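PDB 3O66: glycine betaine/carnitine/choline ABC transporter from Staphylococcus aureus subsp. aureus Mu50, which probably binds glycine betaine, carnitine or choline as the substrate-binding component of an ABC importer, handing the substrate to its membrane permease. Local coordinates for residues Asp157-Phe162 with Phe168-Val173; Ala184-Lys189 with Ala203-Lys208; Val68-Thr73 with Phe112-Ala117. All coordinates share one frame; numbering follows the deposited sequence.

Overall arrangement
Two five-stranded mixed sheets, each wrapped in helices, give this chain the two-domain shape of the type II substrate-binding protein fold. Interaction 3 comes first along the chain; its centre lies about 4 Å from that of the chain, and it joins strand 65-70 of one sheet to the segment entering strand 116-120 of the other, which places it between the domains. Interaction 1 and then interaction 2 follow in series, both at the periphery of the second sheet's domain: one joins helix 159-166 to the approach of edge strand 172-176, the other the ends of helices 181-186 and 200-204. The three centres are 21 to 22 Å apart and no two contacts touch.

Interaction 1: residues Asp157-Phe162 with Phe168-Val173; sequences DGYEGF and FDFGTV
Tyr159 pushes its phenol end into a hollow bordered by Asp169, Phe170 and Val173. The backbone N of Phe170 donates a nearly straight hydrogen bond to Tyr159 OH (3.2 Å, 161°), while Asp169 CB and Val173 CG1 press on the same hydroxyl, CG1 also lying 3.7 Å from Tyr159 CZ. A tyrosine suits this place because the outer end of its ring packs on Val173 CG1 while its oxygen meets the N-H of Phe170. With CG anti to the backbone N (chi1 -173°), the first turn of helix 159-166 sends the ring toward the returning chain. This is an alpha-to-beta connection on the second domain of the binding-protein fold: the helix ends, the chain doubles back, and residues 168-171 lead into edge strand 172-176. One turn on from Tyr159, Phe162 forms the second bump. Its edge points at the face of Phe168 in an offset edge-to-face pair, planes at 89° and ring centroids 5.6 Å apart. Phe170 lies between the bumps, its edge receiving Tyr159 OH in the ring plane and Phe162 CE2, 4.0 Å from Phe170 CE2. Met147 and Leu145 of strand 144-148 continue the packing, against Tyr159 and Phe170 respectively.

Interaction 2: residues Ala184-Lys189 with Ala203-Lys208; sequences ALNTEK and AAYDLK
Tyr205 OH hydrogen-bonds to OD1 of Asp183, one turn before Asn186 on helix 181-186, and Asn186 itself stacks on the ring of Tyr205, so the phenol is held at its tip as well as on its face. Across the contact the interaction is packing of flat and branched groups. The carboxamide of Asn186 lies on one face of the Tyr205 ring with the two planes 2° apart, a true amide-ring stack. Its ND2 sits over the ring centre, 3.5 Å above the plane, and OD1 reaches back over the root of the side chain, 3.6 Å from Tyr205 CB. Asn186 CB covers another part of the ring, 3.6 Å from Tyr205 CD2. Having CG anti to the backbone N (chi1 -165°) brings it over the ring, and the turn about CB-CG (chi2 44°) lays the amide parallel to it. Asparagine fits here because its short planar amide can spread over an aromatic face at a partly exposed helix end. In the second domain of the type II binding-protein fold, this joins the C-terminal ends of two helices, 181-186 and 200-204, with strand 192-196 running between them in sequence. The chain leaves the first helix through a Schellman motif: Glu188, with positive phi, donates from its N to Leu185 O at 3.0 Å, and a second, weak bond runs from Lys189 N to Ala184 O. Deeper in, where branched aliphatic side chains suit the buried setting, Leu185 and Leu207 touch through one methyl each, CD2 of Leu185 being 4.2 Å from CD2 of Leu207. Both also rest on Met119 of strand 116-120.

Interaction 3: residues Val68-Thr73 with Phe112-Ala117; sequences VRYNGT and FANTYA
Tyr70 and Asn114 set their flat groups almost perpendicular, the phenol ring and the carboxamide plane 85° apart as the two side chains pass at a slant. The touching is done by the methylene: Asn114 CB comes to 3.5 Å from Tyr70 CE1. Beyond it ND2 runs on toward the phenol end, 3.8 Å from Tyr70 OH, too long for a bond between them. Both polar ends share one partner instead, Glu20 OE2, to which Tyr70 OH and Asn114 ND2 each hydrogen-bond. If both act as donors, they would probably favour the carboxylate form of the glutamate. Asn114, with CG anti to its own N (chi1 -170°), thereby turns its apolar root to the ring and its amide to the acid.

Phe112 meets the same tyrosine differently. Its CE1 lies near the plane of the Tyr70 ring, at the edge, 4.4 Å from Tyr70 CE1. Val68 CG2 approaches Phe112 CZ at 4.2 Å, its side chain and that of Phe112 crossing at about a right angle; a compact branched residue and a broad ring suit this buried spot. An acetate ion, probably from the crystallisation liquor, has its nearest atom about 3 Å from the Asn114 side chain and may mark a pocket, as expected in a binding protein's interdomain cleft. Ala222 of strand 222-227 backs Val68, Tyr70 and Phe112, and helix 19-35 packs on Val68 and Phe112 through Ile24.

Interaction 1: residues Asp157-Phe162 with Phe168-Val173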
loop_
_atom_site.group_PDB
_atom_site.type_symbol
_atom_site.label_atom_id
_atom_site.label_comp_id
_atom_site.label_asym_id
_atom_site.label_seq_id
_atom_site.Cartn_x
_atom_site.Cartn_y
_atom_site.Cartn_z
ATOM N N ASP A 157 19.817 2.315 2.458
ATOM C CA ASP A 157 18.503 2.903 2.747
ATOM C C ASP A 157 17.852 2.336 4.020
ATOM O O ASP A 157 16.618 2.344 4.174
ATOM C CB ASP A 157 17.570 2.857 1.517
ATOM C CG ASP A 157 17.354 1.444 0.976
ATOM O OD1 ASP A 157 16.657 0.645 1.640
ATOM O OD2 ASP A 157 17.859 1.148 -0.134
ATOM N N GLY A 158 18.702 1.852 4.928
ATOM C CA GLY A 158 18.278 1.369 6.240
ATOM C C GLY A 158 18.580 2.392 7.327
ATOM O O GLY A 158 18.650 3.597 7.057
ATOM N N TYR A 159 18.771 1.909 8.553
ATOM C CA TYR A 159 18.958 2.782 9.715
ATOM C C TYR A 159 20.171 3.728 9.611
ATOM O O TYR A 159 20.065 4.901 9.988
ATOM C CB TYR A 159 18.998 1.958 11.013
ATOM C CG TYR A 159 19.026 2.791 12.285
ATOM C CD1 TYR A 159 18.100 3.822 12.484
ATOM C CD2 TYR A 159 19.960 2.539 13.296
ATOM C CE1 TYR A 159 18.118 4.599 13.643
ATOM C CE2 TYR A 159 19.973 3.308 14.477
ATOM C CZ TYR A 159 19.044 4.344 14.626
ATOM O OH TYR A 159 19.021 5.124 15.759
ATOM N N GLU A 160 21.307 3.238 9.096
ATOM C CA GLU A 160 22.498 4.092 8.968
ATOM C C GLU A 160 22.223 5.282 8.067
ATOM O O GLU A 160 22.555 6.407 8.419
ATOM C CB GLU A 160 23.753 3.325 8.495
ATOM C CG GLU A 160 24.275 2.296 9.504
ATOM C CD GLU A 160 24.619 2.891 10.883
ATOM O OE1 GLU A 160 25.301 3.942 10.949
ATOM O OE2 GLU A 160 24.204 2.299 11.906
ATOM N N GLY A 161 21.585 5.023 6.927
ATOM C CA GLY A 161 21.221 6.070 5.983
ATOM C C GLY A 161 20.200 7.038 6.554
ATOM O O GLY A 161 20.265 8.229 6.283
ATOM N N PHE A 162 19.260 6.524 7.351
ATOM C CA PHE A 162 18.245 7.359 7.985
ATOM C C PHE A 162 18.874 8.334 8.977
ATOM O O PHE A 162 18.486 9.502 9.022
ATOM C CB PHE A 162 17.173 6.506 8.691
ATOM C CG PHE A 162 16.374 7.273 9.718
ATOM C CD1 PHE A 162 15.191 7.922 9.364
ATOM C CD2 PHE A 162 16.821 7.371 11.039
ATOM C CE1 PHE A 162 14.472 8.656 10.316
ATOM C CE2 PHE A 162 16.103 8.095 12.003
ATOM C CZ PHE A 162 14.934 8.739 11.637
ATOM N N PHE A 168 19.655 12.577 13.479
ATOM C CA PHE A 168 19.478 12.186 14.879
ATOM C C PHE A 168 19.411 10.660 15.051
ATOM O O PHE A 168 19.294 9.918 14.068
ATOM C CB PHE A 168 18.262 12.888 15.508
ATOM C CG PHE A 168 16.943 12.562 14.850
ATOM C CD1 PHE A 168 16.241 11.403 15.195
ATOM C CD2 PHE A 168 16.385 13.429 13.914
ATOM C CE1 PHE A 168 15.020 11.102 14.597
ATOM C CE2 PHE A 168 15.139 13.139 13.311
ATOM C CZ PHE A 168 14.471 11.972 13.638
ATOM N N ASP A 169 19.530 10.197 16.293
ATOM C CA ASP A 169 19.401 8.773 16.547
ATOM C C ASP A 169 18.639 8.476 17.829
ATOM O O ASP A 169 18.278 9.386 18.581
ATOM C CB ASP A 169 20.749 8.024 16.409
ATOM C CG ASP A 169 21.623 8.086 17.649
ATOM O OD1 ASP A 169 21.454 8.986 18.497
ATOM O OD2 ASP A 169 22.520 7.204 17.760
ATOM N N PHE A 170 18.350 7.211 18.043
ATOM C CA PHE A 170 17.479 6.845 19.122
ATOM C C PHE A 170 18.235 6.339 20.326
ATOM O O PHE A 170 19.326 5.778 20.201
ATOM C CB PHE A 170 16.448 5.843 18.623
ATOM C CG PHE A 170 15.379 6.472 17.784
ATOM C CD1 PHE A 170 14.214 6.968 18.380
ATOM C CD2 PHE A 170 15.550 6.617 16.413
ATOM C CE1 PHE A 170 13.233 7.566 17.612
ATOM C CE2 PHE A 170 14.574 7.218 15.643
ATOM C CZ PHE A 170 13.420 7.687 16.235
ATOM N N GLY A 171 17.647 6.534 21.506
ATOM C CA GLY A 171 18.281 6.114 22.759
ATOM C C GLY A 171 18.442 4.610 22.813
ATOM O O GLY A 171 19.470 4.112 23.267
ATOM N N THR A 172 17.407 3.912 22.352
ATOM C CA THR A 172 17.378 2.457 22.239
ATOM C C THR A 172 16.805 2.097 20.870
ATOM O O THR A 172 15.861 2.736 20.408
ATOM C CB THR A 172 16.467 1.842 23.332
ATOM O OG1 THR A 172 16.908 2.314 24.614
ATOM C CG2 THR A 172 16.498 0.271 23.302
ATOM N N VAL A 173 17.388 1.087 20.216
ATOM C CA VAL A 173 16.779 0.488 19.011
ATOM C C VAL A 173 16.505 -1.003 19.236
ATOM O O VAL A 173 17.276 -1.699 19.879
ATOM C CB VAL A 173 17.608 0.703 17.687
ATOM C CG1 VAL A 173 17.695 2.176 17.328
ATOM C CG2 VAL A 173 18.955 0.111 17.801
#

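Interaction 2: residues Ala184-Lys189 with Ala203-Lys208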
loop_
_atom_site.group_PDB
_atom_site.type_symbol
_atom_site.label_atom_id
_atom_site.label_comp_id
_atom_site.label_asym_id
_atom_site.label_seq_id
_atom_site.Cartn_x
_atom_site.Cartn_y
_atom_site.Cartn_z
ATOM N N ALA A 184 3.623 -3.541 20.307
ATOM C CA ALA A 184 4.727 -3.081 21.160
ATOM C C ALA A 184 4.617 -1.563 21.425
ATOM O O ALA A 184 4.899 -1.061 22.525
ATOM C CB ALA A 184 6.074 -3.449 20.510
ATOM N N LEU A 185 4.162 -0.829 20.432
ATOM C CA LEU A 185 3.874 0.605 20.613
ATOM C C LEU A 185 2.629 0.809 21.505
ATOM O O LEU A 185 2.634 1.628 22.438
ATOM C CB LEU A 185 3.702 1.246 19.238
ATOM C CG LEU A 185 3.897 2.715 18.927
ATOM C CD1 LEU A 185 5.231 3.288 19.443
ATOM C CD2 LEU A 185 3.720 2.920 17.396
ATOM N N ASN A 186 1.581 0.030 21.247
ATOM C CA ASN A 186 0.333 0.147 21.983
ATOM C C ASN A 186 0.523 -0.146 23.467
ATOM O O ASN A 186 -0.115 0.493 24.323
ATOM C CB ASN A 186 -0.702 -0.797 21.389
ATOM C CG ASN A 186 -2.117 -0.489 21.852
ATOM O OD1 ASN A 186 -2.533 0.662 21.894
ATOM N ND2 ASN A 186 -2.877 -1.529 22.148
ATOM N N THR A 187 1.418 -1.089 23.764
ATOM C CA THR A 187 1.680 -1.516 25.144
ATOM C C THR A 187 2.795 -0.703 25.791
ATOM O O THR A 187 3.153 -0.945 26.951
ATOM C CB THR A 187 2.007 -3.029 25.252
ATOM O OG1 THR A 187 3.191 -3.334 24.479
ATOM C CG2 THR A 187 0.802 -3.893 24.785
ATOM N N GLU A 188 3.320 0.277 25.046
ATOM C CA GLU A 188 4.344 1.198 25.539
ATOM C C GLU A 188 5.700 0.519 25.778
ATOM O O GLU A 188 6.532 1.039 26.552
ATOM C CB GLU A 188 3.854 1.995 26.793
ATOM C CG GLU A 188 2.522 2.723 26.508
ATOM C CD GLU A 188 2.298 3.975 27.318
ATOM O OE1 GLU A 188 3.271 4.690 27.626
ATOM O OE2 GLU A 188 1.120 4.270 27.631
ATOM N N LYS A 189 5.919 -0.628 25.109
ATOM C CA LYS A 189 7.253 -1.224 25.027
ATOM C C LYS A 189 8.156 -0.456 24.056
ATOM O O LYS A 189 9.373 -0.571 24.132
ATOM C CB LYS A 189 7.187 -2.712 24.638
ATOM C CG LYS A 189 6.670 -3.641 25.742
ATOM C CD LYS A 189 7.654 -3.680 26.949
ATOM C CE LYS A 189 7.202 -4.658 28.060
ATOM N NZ LYS A 189 5.785 -4.429 28.533
ATOM N N ALA A 203 -5.522 2.028 12.799
ATOM C CA ALA A 203 -6.929 2.369 13.085
ATOM C C ALA A 203 -7.369 1.763 14.427
ATOM O O ALA A 203 -8.072 2.403 15.216
ATOM C CB ALA A 203 -7.882 1.901 11.916
ATOM N N ALA A 204 -6.962 0.537 14.715
ATOM C CA ALA A 204 -7.455 -0.088 15.939
ATOM C C ALA A 204 -6.950 0.620 17.196
ATOM O O ALA A 204 -7.686 0.707 18.198
ATOM C CB ALA A 204 -7.097 -1.566 15.979
ATOM N N TYR A 205 -5.714 1.130 17.133
ATOM C CA TYR A 205 -5.043 1.706 18.298
ATOM C C TYR A 205 -4.895 3.211 18.202
ATOM O O TYR A 205 -4.243 3.829 19.058
ATOM C CB TYR A 205 -3.660 1.087 18.490
ATOM C CG TYR A 205 -3.658 -0.410 18.583
ATOM C CD1 TYR A 205 -4.798 -1.113 18.994
ATOM C CD2 TYR A 205 -2.503 -1.129 18.317
ATOM C CE1 TYR A 205 -4.798 -2.488 19.084
ATOM C CE2 TYR A 205 -2.484 -2.515 18.414
ATOM C CZ TYR A 205 -3.635 -3.183 18.800
ATOM O OH TYR A 205 -3.635 -4.546 18.899
ATOM N N ASP A 206 -5.522 3.798 17.182
ATOM C CA ASP A 206 -5.497 5.243 16.948
ATOM C C ASP A 206 -4.049 5.783 16.975
ATOM O O ASP A 206 -3.749 6.746 17.672
ATOM C CB ASP A 206 -6.407 5.967 17.970
ATOM C CG ASP A 206 -6.791 7.365 17.534
ATOM O OD1 ASP A 206 -6.773 7.677 16.325
ATOM O OD2 ASP A 206 -7.122 8.173 18.414
ATOM N N LEU A 207 -3.159 5.129 16.241
ATOM C CA LEU A 207 -1.736 5.528 16.194
ATOM C C LEU A 207 -1.575 6.749 15.274
ATOM O O LEU A 207 -2.433 6.999 14.421
ATOM C CB LEU A 207 -0.882 4.365 15.698
ATOM C CG LEU A 207 -0.910 3.034 16.477
ATOM C CD1 LEU A 207 -0.049 1.970 15.779
ATOM C CD2 LEU A 207 -0.424 3.238 17.923
ATOM N N LYS A 208 -0.513 7.524 15.488
ATOM C CA LYS A 208 -0.223 8.721 14.716
ATOM C C LYS A 208 0.952 8.427 13.785
ATOM O O LYS A 208 2.061 8.140 14.228
ATOM C CB LYS A 208 0.112 9.900 15.652
ATOM C CG LYS A 208 0.725 11.136 14.921
ATOM C CD LYS A 208 -0.360 12.039 14.304
ATOM C CE LYS A 208 0.294 13.166 13.470
ATOM N NZ LYS A 208 -0.755 13.814 12.670
#

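Interaction 3: residues Val68-Thr73 with Phe112-Ala117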
loop_
_atom_site.group_PDB
_atom_site.type_symbol
_atom_site.label_atom_id
_atom_site.label_comp_id
_atom_site.label_asym_id
_atom_site.label_seq_id
_atom_site.Cartn_x
_atom_site.Cartn_y
_atom_site.Cartn_z
ATOM N N VAL A 68 -3.612 -4.620 -6.648
ATOM C CA VAL A 68 -2.825 -3.543 -6.046
ATOM C C VAL A 68 -1.339 -3.766 -6.314
ATOM O O VAL A 68 -0.819 -4.881 -6.166
ATOM C CB VAL A 68 -3.140 -3.332 -4.510
ATOM C CG1 VAL A 68 -2.703 -4.510 -3.707
ATOM C CG2 VAL A 68 -2.501 -2.044 -3.987
ATOM N N ARG A 69 -0.708 -2.696 -6.791
ATOM C CA ARG A 69 0.699 -2.631 -7.025
ATOM C C ARG A 69 1.161 -1.332 -6.420
ATOM O O ARG A 69 0.390 -0.377 -6.345
ATOM C CB ARG A 69 0.956 -2.679 -8.563
ATOM C CG ARG A 69 0.472 -4.039 -9.199
ATOM C CD ARG A 69 1.426 -5.233 -8.898
ATOM N NE ARG A 69 2.678 -5.104 -9.669
ATOM C CZ ARG A 69 2.844 -5.487 -10.945
ATOM N NH1 ARG A 69 1.867 -6.086 -11.620
ATOM N NH2 ARG A 69 4.011 -5.285 -11.557
ATOM N N TYR A 70 2.421 -1.274 -5.999
ATOM C CA TYR A 70 2.915 -0.069 -5.356
ATOM C C TYR A 70 3.998 0.537 -6.215
ATOM O O TYR A 70 4.924 -0.183 -6.577
ATOM C CB TYR A 70 3.437 -0.411 -3.973
ATOM C CG TYR A 70 2.395 -1.185 -3.210
ATOM C CD1 TYR A 70 1.435 -0.518 -2.457
ATOM C CD2 TYR A 70 2.362 -2.586 -3.263
ATOM C CE1 TYR A 70 0.473 -1.209 -1.768
ATOM C CE2 TYR A 70 1.384 -3.315 -2.565
ATOM C CZ TYR A 70 0.440 -2.604 -1.819
ATOM O OH TYR A 70 -0.540 -3.268 -1.124
ATOM N N ASN A 71 3.890 1.836 -6.535
ATOM C CA ASN A 71 4.782 2.377 -7.590
ATOM C C ASN A 71 6.288 2.289 -7.297
ATOM O O ASN A 71 7.055 1.899 -8.171
ATOM C CB ASN A 71 4.346 3.739 -8.151
ATOM C CG ASN A 71 4.348 4.873 -7.113
ATOM O OD1 ASN A 71 4.649 4.691 -5.909
ATOM N ND2 ASN A 71 3.979 6.062 -7.588
ATOM N N GLY A 72 6.702 2.604 -6.067
ATOM C CA GLY A 72 8.122 2.503 -5.726
ATOM C C GLY A 72 8.651 1.077 -5.841
ATOM O O GLY A 72 9.826 0.863 -6.156
ATOM N N THR A 73 7.794 0.093 -5.588
ATOM C CA THR A 73 8.219 -1.296 -5.710
ATOM C C THR A 73 8.405 -1.616 -7.174
ATOM O O THR A 73 9.416 -2.208 -7.559
ATOM C CB THR A 73 7.191 -2.256 -5.148
ATOM O OG1 THR A 73 7.062 -2.024 -3.740
ATOM C CG2 THR A 73 7.642 -3.719 -5.409
ATOM N N PHE A 112 -4.099 5.974 -1.514
ATOM C CA PHE A 112 -3.236 5.666 -0.378
ATOM C C PHE A 112 -1.821 5.237 -0.826
ATOM O O PHE A 112 -1.605 4.868 -1.977
ATOM C CB PHE A 112 -3.872 4.577 0.526
ATOM C CG PHE A 112 -3.977 3.193 -0.115
ATOM C CD1 PHE A 112 -2.972 2.235 0.084
ATOM C CD2 PHE A 112 -5.095 2.835 -0.870
ATOM C CE1 PHE A 112 -3.066 0.963 -0.464
ATOM C CE2 PHE A 112 -5.207 1.559 -1.445
ATOM C CZ PHE A 112 -4.200 0.607 -1.233
ATOM N N ALA A 113 -0.881 5.327 0.120
ATOM C CA ALA A 113 0.466 4.760 0.010
ATOM C C ALA A 113 0.716 3.767 1.160
ATOM O O ALA A 113 0.310 4.018 2.310
ATOM C CB ALA A 113 1.504 5.866 0.016
ATOM N N ASN A 114 1.344 2.640 0.821
ATOM C CA ASN A 114 1.727 1.605 1.769
ATOM C C ASN A 114 3.250 1.575 1.831
ATOM O O ASN A 114 3.915 0.962 0.974
ATOM C CB ASN A 114 1.160 0.248 1.336
ATOM C CG ASN A 114 1.323 -0.820 2.407
ATOM O OD1 ASN A 114 2.047 -0.627 3.394
ATOM N ND2 ASN A 114 0.659 -1.949 2.219
ATOM N N THR A 115 3.772 2.329 2.795
ATOM C CA THR A 115 5.189 2.555 2.930
ATOM C C THR A 115 5.640 2.323 4.372
ATOM O O THR A 115 4.825 2.317 5.296
ATOM C CB THR A 115 5.561 4.002 2.513
ATOM O OG1 THR A 115 6.965 4.211 2.741
ATOM C CG2 THR A 115 4.734 5.061 3.312
ATOM N N TYR A 116 6.939 2.084 4.550
ATOM C CA TYR A 116 7.524 2.200 5.881
ATOM C C TYR A 116 7.248 3.641 6.306
ATOM O O TYR A 116 7.355 4.568 5.499
ATOM C CB TYR A 116 9.033 1.944 5.868
ATOM C CG TYR A 116 9.478 0.476 5.968
ATOM C CD1 TYR A 116 8.579 -0.554 6.272
ATOM C CD2 TYR A 116 10.814 0.141 5.779
ATOM C CE1 TYR A 116 9.005 -1.886 6.361
ATOM C CE2 TYR A 116 11.259 -1.182 5.884
ATOM C CZ TYR A 116 10.355 -2.192 6.179
ATOM O OH TYR A 116 10.811 -3.498 6.256
ATOM N N ALA A 117 6.880 3.795 7.580
ATOM C CA ALA A 117 6.609 5.084 8.162
ATOM C C ALA A 117 6.826 4.987 9.649
ATOM O O ALA A 117 6.491 3.974 10.267
ATOM C CB ALA A 117 5.136 5.507 7.874
#